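RagA protein (Porphyromonas gingivalis, PDB 6SLN) probably imports nutrients such as peptides across the outer membrane as a TonB-dependent receptor, built as a beta-barrel with an internal plug. Local coordinates at residues A[124-128]-A[757-761]; A[144-148]-A[184-188]; A[595-599]-A[643-649]; A[670-676]-A[722-728]. One frame throughout, in Å; residues are numbered along the deposited sequence.

How the contacts relate
The four contacts form two neighbouring pairs. Contacts 1 and 2 have centres 11 Å apart and lie at the plug: contact 1 joins a plug loop to barrel strand 752-764, while contact 2 lies wholly within the plug. They touch where Ala-127 O meets Lys-187 NZ and where Gly-128 O meets His-147 N. Contact 3 joins two barrel loops and contact 4 joins a loop to the short strand 724-728; their centres are 10 Å apart and they touch through Asn-648 and Gln-725. Along the chain contacts 2, 3 and 4 follow in series, all inside the long loop closed by contact 1. The first pair seats the plug against the wall, the second ties barrel loops together, and the two do not touch directly.

Contact 1: residues A[124-128]-A[757-761]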
loop_
_atom_site.group_PDB
_atom_site.type_symbol
_atom_site.label_atom_id
_atom_site.label_comp_id
_atom_site.label_asym_id
_atom_site.label_seq_id
_atom_site.Cartn_x
_atom_site.Cartn_y
_atom_site.Cartn_z
ATOM N N GLY A 124 -4.895 17.132 -38.367
ATOM C CA GLY A 124 -4.999 17.461 -39.770
ATOM C C GLY A 124 -5.896 16.570 -40.597
ATOM O O GLY A 124 -5.985 16.783 -41.811
ATOM N N GLN A 125 -6.587 15.599 -39.992
ATOM C CA GLN A 125 -7.325 14.597 -40.754
ATOM C C GLN A 125 -8.835 14.819 -40.772
ATOM O O GLN A 125 -9.513 14.331 -41.689
ATOM C CB GLN A 125 -7.029 13.195 -40.198
ATOM C CG GLN A 125 -5.571 12.765 -40.323
ATOM C CD GLN A 125 -5.094 12.765 -41.757
ATOM O OE1 GLN A 125 -5.708 12.149 -42.628
ATOM N NE2 GLN A 125 -3.992 13.461 -42.014
ATOM N N VAL A 126 -9.388 15.534 -39.799
ATOM C CA VAL A 126 -10.830 15.725 -39.727
ATOM C C VAL A 126 -11.146 17.207 -39.555
ATOM O O VAL A 126 -10.678 17.842 -38.604
ATOM C CB VAL A 126 -11.448 14.905 -38.585
ATOM C CG1 VAL A 126 -12.945 15.153 -38.515
ATOM C CG2 VAL A 126 -11.166 13.430 -38.784
ATOM N N ALA A 127 -11.965 17.742 -40.458
ATOM C CA ALA A 127 -12.363 19.146 -40.405
ATOM C C ALA A 127 -13.053 19.464 -39.085
ATOM O O ALA A 127 -14.008 18.788 -38.700
ATOM C CB ALA A 127 -13.296 19.471 -41.576
ATOM N N GLY A 128 -12.562 20.489 -38.394
ATOM C CA GLY A 128 -13.156 20.946 -37.163
ATOM C C GLY A 128 -12.598 20.311 -35.908
ATOM O O GLY A 128 -12.980 20.723 -34.802
ATOM N N ALA A 757 -8.109 17.227 -48.671
ATOM C CA ALA A 757 -7.917 18.531 -48.064
ATOM C C ALA A 757 -8.851 18.658 -46.874
ATOM O O ALA A 757 -9.790 17.880 -46.707
ATOM C CB ALA A 757 -8.168 19.657 -49.077
ATOM N N ASN A 758 -8.608 19.669 -46.055
ATOM C CA ASN A 758 -9.232 19.702 -44.743
ATOM C C ASN A 758 -9.060 21.075 -44.107
ATOM O O ASN A 758 -7.947 21.609 -44.083
ATOM C CB ASN A 758 -8.607 18.598 -43.889
ATOM C CG ASN A 758 -9.176 18.533 -42.527
ATOM O OD1 ASN A 758 -10.159 17.844 -42.300
ATOM N ND2 ASN A 758 -8.561 19.239 -41.591
ATOM N N PHE A 759 -10.138 21.667 -43.595
ATOM C CA PHE A 759 -10.021 23.020 -43.062
ATOM C C PHE A 759 -11.180 23.338 -42.124
ATOM O O PHE A 759 -12.317 22.929 -42.371
ATOM C CB PHE A 759 -9.974 24.060 -44.193
ATOM C CG PHE A 759 -10.022 25.479 -43.706
ATOM C CD1 PHE A 759 -8.848 26.176 -43.457
ATOM C CD2 PHE A 759 -11.233 26.123 -43.493
ATOM C CE1 PHE A 759 -8.878 27.484 -43.004
ATOM C CE2 PHE A 759 -11.268 27.433 -43.038
ATOM C CZ PHE A 759 -10.089 28.118 -42.797
ATOM N N ASN A 760 -10.882 24.103 -41.070
ATOM C CA ASN A 760 -11.905 24.716 -40.229
ATOM C C ASN A 760 -11.416 26.064 -39.724
ATOM O O ASN A 760 -10.272 26.186 -39.278
ATOM C CB ASN A 760 -12.273 23.836 -39.033
ATOM C CG ASN A 760 -12.985 24.620 -37.911
ATOM O OD1 ASN A 760 -12.352 25.127 -36.981
ATOM N ND2 ASN A 760 -14.308 24.705 -37.999
ATOM N N TYR A 761 -12.285 27.068 -39.795
ATOM C CA TYR A 761 -12.114 28.306 -39.053
ATOM C C TYR A 761 -13.074 28.323 -37.866
ATOM O O TYR A 761 -14.186 27.795 -37.945
ATOM C CB TYR A 761 -12.372 29.526 -39.939
ATOM C CG TYR A 761 -12.253 30.829 -39.179
ATOM C CD1 TYR A 761 -11.012 31.331 -38.831
ATOM C CD2 TYR A 761 -13.381 31.546 -38.792
ATOM C CE1 TYR A 761 -10.889 32.508 -38.132
ATOM C CE2 TYR A 761 -13.266 32.730 -38.084
ATOM C CZ TYR A 761 -12.012 33.208 -37.757
ATOM O OH TYR A 761 -11.863 34.385 -37.050
HETATM O O HOH W 1 -7.814 19.273 -39.158
#
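Asn-758 and Asn-760 face the plug loop from one side of a barrel strand, against Ala-127 and Gly-128. The amide of Asn-758 is set into the curve of the loop, carried there because its CG stands anti to the backbone N (chi1 -180°). Its ND2 lies 3.6 Å from Gly-124 O, and its OD1 lies close to Ala-127 N, at an angle too poor for a hydrogen bond. Asparagine suits the place because its flat amide fits this curve.

In the packing beside it, the methyl CB of Ala-127 lies 3.7 Å from the carbonyl O of Phe-759, small enough to let the loop come close to the strand backbone. Asn-760 CB lies 3.4 Å from Gly-128 N; the phi of Gly-128 is positive (91°), a region where glycine is at home.

Polar linkage is indirect. A water donates to Val-126 O at 3.2 Å, but its link to Asn-758 ND2 is weak and doubtful. Asn-760 instead turns ND2 to Asp-738, outside the two segments.

Strand 752-764 runs between strands 732-746 and 844-853 of the barrel wall. Along the chain the loop connects strand 102-106 to strand 129-132. Val-126 packs on Ala-103 and Val-105, so the loop lies between the barrel wall and strand 102-106 of the plug.

Contact 2: residues A[144-148]-A[184-188]; sequences VEIHG and SVLKD
Ile-146 reaches Val-185 because its CG1 branch stands opposite the carbonyl carbon (chi1 -65°) and runs on extended to CD1, while CG1 of Val-185 lies trans to the backbone N (chi1 -178°). The two branches slide past each other in opposite directions and meet with CD1 of Ile-146 3.6 Å from CG1 of Val-185. The other branch of Ile-146 places CG2 4.0 Å from CA of Lys-187. A beta-branched isoleucine thus serves two neighbours at once, and its wholly apolar surface suits a buried seam.

His-147 adds the second half of the contact. Its ring crosses the lysine chain at about a right angle, with CE1 3.6 Å from CB of Lys-187 and NE2 3.8 Å from CD. The methylenes of Lys-187 therefore act as apolar packing, and the bent chain carries NZ onward to Ala-127 O and to a salt bridge with Asp-738. His-147 NE2 also bonds to OD1 of Asp-738, so this carboxylate probably offsets the lysine charge and fixes the ring, which stacks on Tyr-703 as well.

The packing joins two sheets of the plug domain. Strand 143-146 pairs with strand 129-132, whose Met-129 also touches Ile-146 and Val-185, whereas strand 180-186 lies between strands 102-106 and 203-208; Asp-738 links this seam to barrel strand 732-746.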
loop_
_atom_site.group_PDB
_atom_site.type_symbol
_atom_site.label_atom_id
_atom_site.label_comp_id
_atom_site.label_asym_id
_atom_site.label_seq_id
_atom_site.Cartn_x
_atom_site.Cartn_y
_atom_site.Cartn_z
ATOM N N VAL A 144 -7.795 17.203 -27.623
ATOM C CA VAL A 144 -8.718 17.299 -28.749
ATOM C C VAL A 144 -9.840 18.266 -28.400
ATOM O O VAL A 144 -10.395 18.215 -27.297
ATOM C CB VAL A 144 -9.305 15.929 -29.138
ATOM C CG1 VAL A 144 -10.184 16.097 -30.348
ATOM C CG2 VAL A 144 -8.191 14.905 -29.409
ATOM N N GLU A 145 -10.171 19.147 -29.347
ATOM C CA GLU A 145 -11.318 20.054 -29.250
ATOM C C GLU A 145 -12.051 20.053 -30.588
ATOM O O GLU A 145 -11.450 20.364 -31.623
ATOM C CB GLU A 145 -10.889 21.485 -28.884
ATOM C CG GLU A 145 -10.246 21.665 -27.502
ATOM C CD GLU A 145 -9.801 23.097 -27.238
ATOM O OE1 GLU A 145 -9.679 23.861 -28.214
ATOM O OE2 GLU A 145 -9.563 23.469 -26.068
ATOM N N ILE A 146 -13.339 19.706 -30.565
ATOM C CA ILE A 146 -14.182 19.665 -31.757
ATOM C C ILE A 146 -15.003 20.951 -31.821
ATOM O O ILE A 146 -15.852 21.194 -30.953
ATOM C CB ILE A 146 -15.089 18.425 -31.739
ATOM C CG1 ILE A 146 -14.231 17.155 -31.818
ATOM C CG2 ILE A 146 -16.179 18.506 -32.835
ATOM C CD1 ILE A 146 -15.003 15.879 -31.694
ATOM N N HIS A 147 -14.763 21.768 -32.855
ATOM C CA HIS A 147 -15.412 23.081 -33.019
ATOM C C HIS A 147 -15.162 23.983 -31.806
ATOM O O HIS A 147 -16.098 24.493 -31.187
ATOM C CB HIS A 147 -16.923 22.951 -33.264
ATOM C CG HIS A 147 -17.301 22.311 -34.565
ATOM N ND1 HIS A 147 -18.547 21.758 -34.776
ATOM C CD2 HIS A 147 -16.617 22.148 -35.722
ATOM C CE1 HIS A 147 -18.617 21.283 -36.007
ATOM N NE2 HIS A 147 -17.459 21.507 -36.602
ATOM N N GLY A 148 -13.891 24.158 -31.445
ATOM C CA GLY A 148 -13.510 25.126 -30.433
ATOM C C GLY A 148 -13.540 24.584 -29.017
ATOM O O GLY A 148 -13.863 23.423 -28.752
ATOM N N SER A 184 -14.870 7.355 -36.371
ATOM C CA SER A 184 -15.866 8.343 -36.759
ATOM C C SER A 184 -15.840 9.495 -35.765
ATOM O O SER A 184 -15.829 9.277 -34.549
ATOM C CB SER A 184 -17.264 7.727 -36.818
ATOM O OG SER A 184 -17.304 6.601 -37.676
ATOM N N VAL A 185 -15.800 10.718 -36.276
ATOM C CA VAL A 185 -15.855 11.896 -35.425
ATOM C C VAL A 185 -17.215 12.539 -35.633
ATOM O O VAL A 185 -17.573 12.900 -36.761
ATOM C CB VAL A 185 -14.703 12.871 -35.712
ATOM C CG1 VAL A 185 -14.767 14.074 -34.765
ATOM C CG2 VAL A 185 -13.378 12.145 -35.538
ATOM N N LEU A 186 -17.984 12.642 -34.548
ATOM C CA LEU A 186 -19.326 13.208 -34.577
ATOM C C LEU A 186 -19.289 14.633 -34.033
ATOM O O LEU A 186 -18.912 14.854 -32.874
ATOM C CB LEU A 186 -20.290 12.348 -33.766
ATOM C CG LEU A 186 -20.154 10.839 -33.886
ATOM C CD1 LEU A 186 -21.219 10.218 -33.056
ATOM C CD2 LEU A 186 -20.288 10.396 -35.322
ATOM N N LYS A 187 -19.702 15.594 -34.862
ATOM C CA LYS A 187 -19.482 17.000 -34.570
ATOM C C LYS A 187 -20.720 17.761 -34.106
ATOM O O LYS A 187 -20.563 18.785 -33.436
ATOM C CB LYS A 187 -18.906 17.704 -35.808
ATOM C CG LYS A 187 -17.753 16.948 -36.450
ATOM C CD LYS A 187 -16.965 17.811 -37.447
ATOM C CE LYS A 187 -16.878 17.138 -38.827
ATOM N NZ LYS A 187 -16.185 17.963 -39.880
ATOM N N ASP A 188 -21.928 17.303 -34.432
ATOM C CA ASP A 188 -23.140 18.075 -34.186
ATOM C C ASP A 188 -24.145 17.310 -33.329
ATOM O O ASP A 188 -24.086 16.089 -33.183
ATOM C CB ASP A 188 -23.812 18.468 -35.499
ATOM C CG ASP A 188 -24.553 17.326 -36.113
ATOM O OD1 ASP A 188 -23.888 16.430 -36.655
ATOM O OD2 ASP A 188 -25.789 17.309 -36.032
#

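Contact 3: residues A[595-599]-A[643-649]; sequences SSRFG and EIGNYNH
Arg-597 reaches across to Gly-645, Ile-644, Asn-646 and Glu-643 in turn. Its CB starts 4.0 Å from the carbonyl O of Gly-645, and CD comes to 3.3 Å from that same oxygen, the chain running extended from CG to NE. NE then bonds to OD1 of Asn-646 (3.1 Å, N-H...O 147°), and NH2 bonds to the same OD1, also at 3.1 Å. This side-on grip of one oxygen by two nitrogens holds the guanidinium nearly coplanar with the amide, the planes being 13° apart. The carbonyl O of Ile-644 lies 3.0 Å over one guanidinium face. At the tip, NH1 makes a long salt bridge to Glu-643 OE1 (3.4 Å), with the carboxylate turned perpendicular to the guanidinium, and a water joins NH2 to OE1.

Arg-597 is placed by a type I turn, Ser-595 to Phe-598, and by an ST turn in which Ser-595 OG accepts from Arg-597 N. Beyond it, Gly-599 CA lies over the face of the His-649 ring, 4.0 Å from its centroid, in a CH-pi contact.

Both segments lie in loops between barrel strands. Arginine suits the place because its flat, multi-donor group can grip Asn-646 side-on and still meet Glu-643, with Tyr-567 adding a cation-pi contact; the surrounding oxygens probably stabilise its charge. Glu-643, also bridged to plug Arg-198, probably links loop and plug electrostatically.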
loop_
_atom_site.group_PDB
_atom_site.type_symbol
_atom_site.label_atom_id
_atom_site.label_comp_id
_atom_site.label_asym_id
_atom_site.label_seq_id
_atom_site.Cartn_x
_atom_site.Cartn_y
_atom_site.Cartn_z
ATOM N N SER A 595 -26.282 12.881 -13.049
ATOM C CA SER A 595 -24.872 12.644 -12.763
ATOM C C SER A 595 -24.591 12.769 -11.276
ATOM O O SER A 595 -25.062 13.705 -10.624
ATOM C CB SER A 595 -23.963 13.622 -13.511
ATOM O OG SER A 595 -22.677 13.694 -12.907
ATOM N N SER A 596 -23.789 11.832 -10.758
ATOM C CA SER A 596 -23.311 11.893 -9.380
ATOM C C SER A 596 -22.618 13.209 -9.052
ATOM O O SER A 596 -22.518 13.568 -7.870
ATOM C CB SER A 596 -22.338 10.741 -9.132
ATOM O OG SER A 596 -21.394 10.624 -10.189
ATOM N N ARG A 597 -22.117 13.915 -10.075
ATOM C CA ARG A 597 -21.294 15.109 -9.923
ATOM C C ARG A 597 -22.105 16.339 -9.521
ATOM O O ARG A 597 -21.519 17.391 -9.244
ATOM C CB ARG A 597 -20.532 15.352 -11.235
ATOM C CG ARG A 597 -19.634 14.150 -11.656
ATOM C CD ARG A 597 -18.523 14.569 -12.631
ATOM N NE ARG A 597 -17.322 13.730 -12.634
ATOM C CZ ARG A 597 -16.786 13.178 -13.725
ATOM N NH1 ARG A 597 -17.349 13.345 -14.912
ATOM N NH2 ARG A 597 -15.677 12.458 -13.633
ATOM N N PHE A 598 -23.428 16.234 -9.484
ATOM C CA PHE A 598 -24.306 17.275 -8.963
ATOM C C PHE A 598 -25.190 16.692 -7.866
ATOM O O PHE A 598 -25.473 15.492 -7.860
ATOM C CB PHE A 598 -25.155 17.874 -10.089
ATOM C CG PHE A 598 -24.367 18.134 -11.349
ATOM C CD1 PHE A 598 -23.294 19.013 -11.338
ATOM C CD2 PHE A 598 -24.680 17.488 -12.532
ATOM C CE1 PHE A 598 -22.563 19.248 -12.480
ATOM C CE2 PHE A 598 -23.948 17.726 -13.679
ATOM C CZ PHE A 598 -22.890 18.606 -13.650
ATOM N N GLY A 599 -25.615 17.540 -6.926
ATOM C CA GLY A 599 -26.495 17.092 -5.854
ATOM C C GLY A 599 -27.880 16.644 -6.329
ATOM O O GLY A 599 -28.300 16.893 -7.459
ATOM N N GLU A 643 -17.978 17.222 -17.498
ATOM C CA GLU A 643 -16.613 16.799 -17.221
ATOM C C GLU A 643 -15.995 17.784 -16.241
ATOM O O GLU A 643 -15.236 18.683 -16.603
ATOM C CB GLU A 643 -15.791 16.709 -18.496
ATOM C CG GLU A 643 -15.790 15.348 -19.122
ATOM C CD GLU A 643 -15.828 14.228 -18.117
ATOM O OE1 GLU A 643 -14.993 14.233 -17.175
ATOM O OE2 GLU A 643 -16.703 13.342 -18.283
ATOM N N ILE A 644 -16.309 17.600 -14.968
ATOM C CA ILE A 644 -15.635 18.303 -13.893
ATOM C C ILE A 644 -15.261 17.287 -12.819
ATOM O O ILE A 644 -15.470 16.086 -12.978
ATOM C CB ILE A 644 -16.506 19.419 -13.307
ATOM C CG1 ILE A 644 -17.767 18.786 -12.709
ATOM C CG2 ILE A 644 -16.843 20.432 -14.393
ATOM C CD1 ILE A 644 -18.655 19.773 -11.966
ATOM N N GLY A 645 -14.710 17.787 -11.718
ATOM C CA GLY A 645 -14.416 16.941 -10.580
ATOM C C GLY A 645 -15.642 16.187 -10.093
ATOM O O GLY A 645 -16.773 16.407 -10.525
ATOM N N ASN A 646 -15.397 15.265 -9.162
ATOM C CA ASN A 646 -16.429 14.346 -8.702
ATOM C C ASN A 646 -17.257 14.877 -7.538
ATOM O O ASN A 646 -18.364 14.376 -7.304
ATOM C CB ASN A 646 -15.794 13.010 -8.291
ATOM C CG ASN A 646 -15.132 12.304 -9.446
ATOM O OD1 ASN A 646 -15.724 12.185 -10.524
ATOM N ND2 ASN A 646 -13.898 11.808 -9.226
ATOM N N TYR A 647 -16.755 15.862 -6.802
ATOM C CA TYR A 647 -17.328 16.269 -5.528
ATOM C C TYR A 647 -17.242 17.787 -5.383
ATOM O O TYR A 647 -16.699 18.313 -4.417
ATOM C CB TYR A 647 -16.601 15.614 -4.351
ATOM C CG TYR A 647 -16.355 14.131 -4.476
ATOM C CD1 TYR A 647 -17.406 13.214 -4.335
ATOM C CD2 TYR A 647 -15.068 13.636 -4.720
ATOM C CE1 TYR A 647 -17.188 11.853 -4.443
ATOM C CE2 TYR A 647 -14.834 12.259 -4.823
ATOM C CZ TYR A 647 -15.901 11.369 -4.680
ATOM O OH TYR A 647 -15.691 10.000 -4.796
ATOM N N ASN A 648 -17.772 18.521 -6.351
ATOM C CA ASN A 648 -17.553 19.959 -6.404
ATOM C C ASN A 648 -18.703 20.785 -5.863
ATOM O O ASN A 648 -18.614 22.018 -5.893
ATOM C CB ASN A 648 -17.275 20.396 -7.844
ATOM C CG ASN A 648 -15.876 20.051 -8.296
ATOM O OD1 ASN A 648 -14.902 20.230 -7.561
ATOM N ND2 ASN A 648 -15.770 19.534 -9.505
ATOM N N HIS A 649 -19.792 20.155 -5.405
ATOM C CA HIS A 649 -20.916 20.896 -4.848
ATOM C C HIS A 649 -21.005 20.832 -3.331
ATOM O O HIS A 649 -21.575 21.743 -2.724
ATOM C CB HIS A 649 -22.238 20.394 -5.441
ATOM C CG HIS A 649 -22.421 18.913 -5.343
ATOM N ND1 HIS A 649 -23.060 18.314 -4.280
ATOM C CD2 HIS A 649 -22.052 17.911 -6.177
ATOM C CE1 HIS A 649 -23.075 17.005 -4.461
ATOM N NE2 HIS A 649 -22.475 16.735 -5.608
HETATM O O HOH W 2 -19.390 11.831 -8.644
HETATM O O HOH W 3 -20.465 14.660 -5.869
HETATM O O HOH W 4 -18.762 17.634 -8.407
HETATM O O HOH W 5 -14.813 11.367 -16.196
#

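Contact 4: residues A[670-676]-A[722-728]; sequences AGNPDLS and FFSQYQN
Asn-728 and Ser-676 close one end of a loop-against-strand contact in the barrel region, where the loop before strand 678-691 runs beside the short strand 724-728 in nearly the same direction. The asparagine amide bonds to both backbone groups of Ser-676: ND2 donates to its carbonyl O (2.8 Å, N-H...O 170°), and OD1 accepts from its N at 2.9 Å. An amide suits the place because it offers a donor and an acceptor side by side; ND2 also bonds to Asp-709 O, on the neighbouring strand 696-715. Leu-675 packs CD1 against CB of Tyr-726 (4.0 Å).

The loop makes a local turn here, a type I beta turn from Asn-672 to Leu-675, with Pro-673 in the second position, where its fixed phi fits, and Leu-675 N bonded to Asn-672 O. In a TonB-dependent barrel such loops, longer than the turns at the other end of the strands, are probably extracellular.

Farther along, Gln-725 bends at chi2 (62°) and brings OE1 to 2.8 Å from Gly-671 N, which approaches from above the carbonyl plane. Its NE2 bonds to Tyr-726 O at 3.2 Å and to Asn-648 O, fixing the amide's rotation. At the far end the methyl of Ala-670 sits centrally over the Phe-722 ring, 3.8 Å from its centroid, in a CH-pi contact; another protein chain packs on both residues.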
loop_
_atom_site.group_PDB
_atom_site.type_symbol
_atom_site.label_atom_id
_atom_site.label_comp_id
_atom_site.label_asym_id
_atom_site.label_seq_id
_atom_site.Cartn_x
_atom_site.Cartn_y
_atom_site.Cartn_z
ATOM N N ALA A 670 -15.531 25.461 -0.303
ATOM C CA ALA A 670 -16.573 26.468 -0.183
ATOM C C ALA A 670 -17.952 25.866 -0.453
ATOM O O ALA A 670 -18.901 26.067 0.331
ATOM C CB ALA A 670 -16.276 27.622 -1.142
ATOM N N GLY A 671 -18.079 25.123 -1.556
ATOM C CA GLY A 671 -19.329 24.490 -1.927
ATOM C C GLY A 671 -20.192 25.346 -2.845
ATOM O O GLY A 671 -19.980 26.546 -3.018
ATOM N N ASN A 672 -21.177 24.684 -3.466
ATOM C CA ASN A 672 -22.157 25.298 -4.359
ATOM C C ASN A 672 -23.361 24.371 -4.551
ATOM O O ASN A 672 -23.372 23.532 -5.466
ATOM C CB ASN A 672 -21.527 25.643 -5.706
ATOM C CG ASN A 672 -22.526 26.222 -6.673
ATOM O OD1 ASN A 672 -22.530 25.885 -7.857
ATOM N ND2 ASN A 672 -23.393 27.098 -6.171
ATOM N N PRO A 673 -24.397 24.503 -3.715
ATOM C CA PRO A 673 -25.511 23.540 -3.766
ATOM C C PRO A 673 -26.219 23.477 -5.103
ATOM O O PRO A 673 -26.783 22.425 -5.433
ATOM C CB PRO A 673 -26.451 24.034 -2.665
ATOM C CG PRO A 673 -25.593 24.832 -1.748
ATOM C CD PRO A 673 -24.571 25.488 -2.638
ATOM N N ASP A 674 -26.183 24.537 -5.907
ATOM C CA ASP A 674 -26.920 24.542 -7.159
ATOM C C ASP A 674 -26.070 24.165 -8.373
ATOM O O ASP A 674 -26.538 24.316 -9.508
ATOM C CB ASP A 674 -27.588 25.901 -7.351
ATOM C CG ASP A 674 -28.742 26.112 -6.378
ATOM O OD1 ASP A 674 -29.700 25.303 -6.383
ATOM O OD2 ASP A 674 -28.676 27.074 -5.589
ATOM N N LEU A 675 -24.856 23.651 -8.166
ATOM C CA LEU A 675 -24.081 23.092 -9.265
ATOM C C LEU A 675 -24.934 22.151 -10.102
ATOM O O LEU A 675 -25.558 21.236 -9.571
ATOM C CB LEU A 675 -22.874 22.336 -8.722
ATOM C CG LEU A 675 -21.712 22.204 -9.715
ATOM C CD1 LEU A 675 -21.275 23.578 -10.248
ATOM C CD2 LEU A 675 -20.557 21.515 -9.056
ATOM N N SER A 676 -24.946 22.370 -11.414
ATOM C CA SER A 676 -25.676 21.495 -12.322
ATOM C C SER A 676 -24.924 21.414 -13.649
ATOM O O SER A 676 -23.814 21.944 -13.802
ATOM C CB SER A 676 -27.121 21.982 -12.486
ATOM O OG SER A 676 -27.954 21.014 -13.121
ATOM N N PHE A 722 -10.109 30.435 -0.307
ATOM C CA PHE A 722 -10.240 29.311 -1.214
ATOM C C PHE A 722 -9.607 29.694 -2.539
ATOM O O PHE A 722 -9.523 30.879 -2.873
ATOM C CB PHE A 722 -11.696 28.935 -1.463
ATOM C CG PHE A 722 -12.433 28.518 -0.235
ATOM C CD1 PHE A 722 -12.361 27.209 0.220
ATOM C CD2 PHE A 722 -13.197 29.431 0.470
ATOM C CE1 PHE A 722 -13.031 26.820 1.348
ATOM C CE2 PHE A 722 -13.869 29.034 1.605
ATOM C CZ PHE A 722 -13.787 27.725 2.036
ATOM N N PHE A 723 -9.173 28.679 -3.296
ATOM C CA PHE A 723 -8.546 28.919 -4.591
ATOM C C PHE A 723 -9.589 29.104 -5.677
ATOM O O PHE A 723 -9.469 29.991 -6.532
ATOM C CB PHE A 723 -7.638 27.757 -4.978
ATOM C CG PHE A 723 -6.534 27.500 -4.013
ATOM C CD1 PHE A 723 -5.801 28.548 -3.483
ATOM C CD2 PHE A 723 -6.217 26.204 -3.639
ATOM C CE1 PHE A 723 -4.769 28.306 -2.604
ATOM C CE2 PHE A 723 -5.201 25.964 -2.754
ATOM C CZ PHE A 723 -4.474 27.019 -2.235
ATOM N N SER A 724 -10.604 28.254 -5.670
ATOM C CA SER A 724 -11.572 28.225 -6.750
ATOM C C SER A 724 -12.828 27.578 -6.200
ATOM O O SER A 724 -12.844 27.076 -5.073
ATOM C CB SER A 724 -11.009 27.481 -7.973
ATOM O OG SER A 724 -11.421 26.126 -8.013
ATOM N N GLN A 725 -13.893 27.635 -6.989
ATOM C CA GLN A 725 -15.134 26.947 -6.656
ATOM C C GLN A 725 -15.973 26.925 -7.914
ATOM O O GLN A 725 -16.255 27.984 -8.489
ATOM C CB GLN A 725 -15.887 27.629 -5.524
ATOM C CG GLN A 725 -17.303 27.066 -5.314
ATOM C CD GLN A 725 -17.310 25.600 -4.918
ATOM O OE1 GLN A 725 -16.646 25.197 -3.963
ATOM N NE2 GLN A 725 -18.049 24.797 -5.660
ATOM N N TYR A 726 -16.348 25.729 -8.354
ATOM C CA TYR A 726 -17.157 25.618 -9.555
ATOM C C TYR A 726 -18.517 26.291 -9.365
ATOM O O TYR A 726 -19.089 26.285 -8.270
ATOM C CB TYR A 726 -17.314 24.152 -9.926
ATOM C CG TYR A 726 -16.386 23.701 -11.019
ATOM C CD1 TYR A 726 -16.491 24.228 -12.298
ATOM C CD2 TYR A 726 -15.416 22.740 -10.783
ATOM C CE1 TYR A 726 -15.654 23.812 -13.312
ATOM C CE2 TYR A 726 -14.571 22.311 -11.796
ATOM C CZ TYR A 726 -14.695 22.855 -13.052
ATOM O OH TYR A 726 -13.863 22.436 -14.055
ATOM N N GLN A 727 -19.016 26.899 -10.444
ATOM C CA GLN A 727 -20.297 27.589 -10.476
ATOM C C GLN A 727 -20.838 27.554 -11.904
ATOM O O GLN A 727 -20.073 27.544 -12.870
ATOM C CB GLN A 727 -20.171 29.047 -9.995
ATOM C CG GLN A 727 -20.220 29.229 -8.473
ATOM C CD GLN A 727 -19.498 30.480 -7.997
ATOM O OE1 GLN A 727 -18.961 31.225 -8.796
ATOM N NE2 GLN A 727 -19.480 30.707 -6.694
ATOM N N ASN A 728 -22.163 27.529 -12.033
ATOM C CA ASN A 728 -22.810 27.687 -13.334
ATOM C C ASN A 728 -22.917 29.182 -13.595
ATOM O O ASN A 728 -23.760 29.874 -13.020
ATOM C CB ASN A 728 -24.167 27.004 -13.350
ATOM C CG ASN A 728 -24.062 25.529 -13.086
ATOM O OD1 ASN A 728 -24.194 25.088 -11.941
ATOM N ND2 ASN A 728 -23.794 24.751 -14.136
#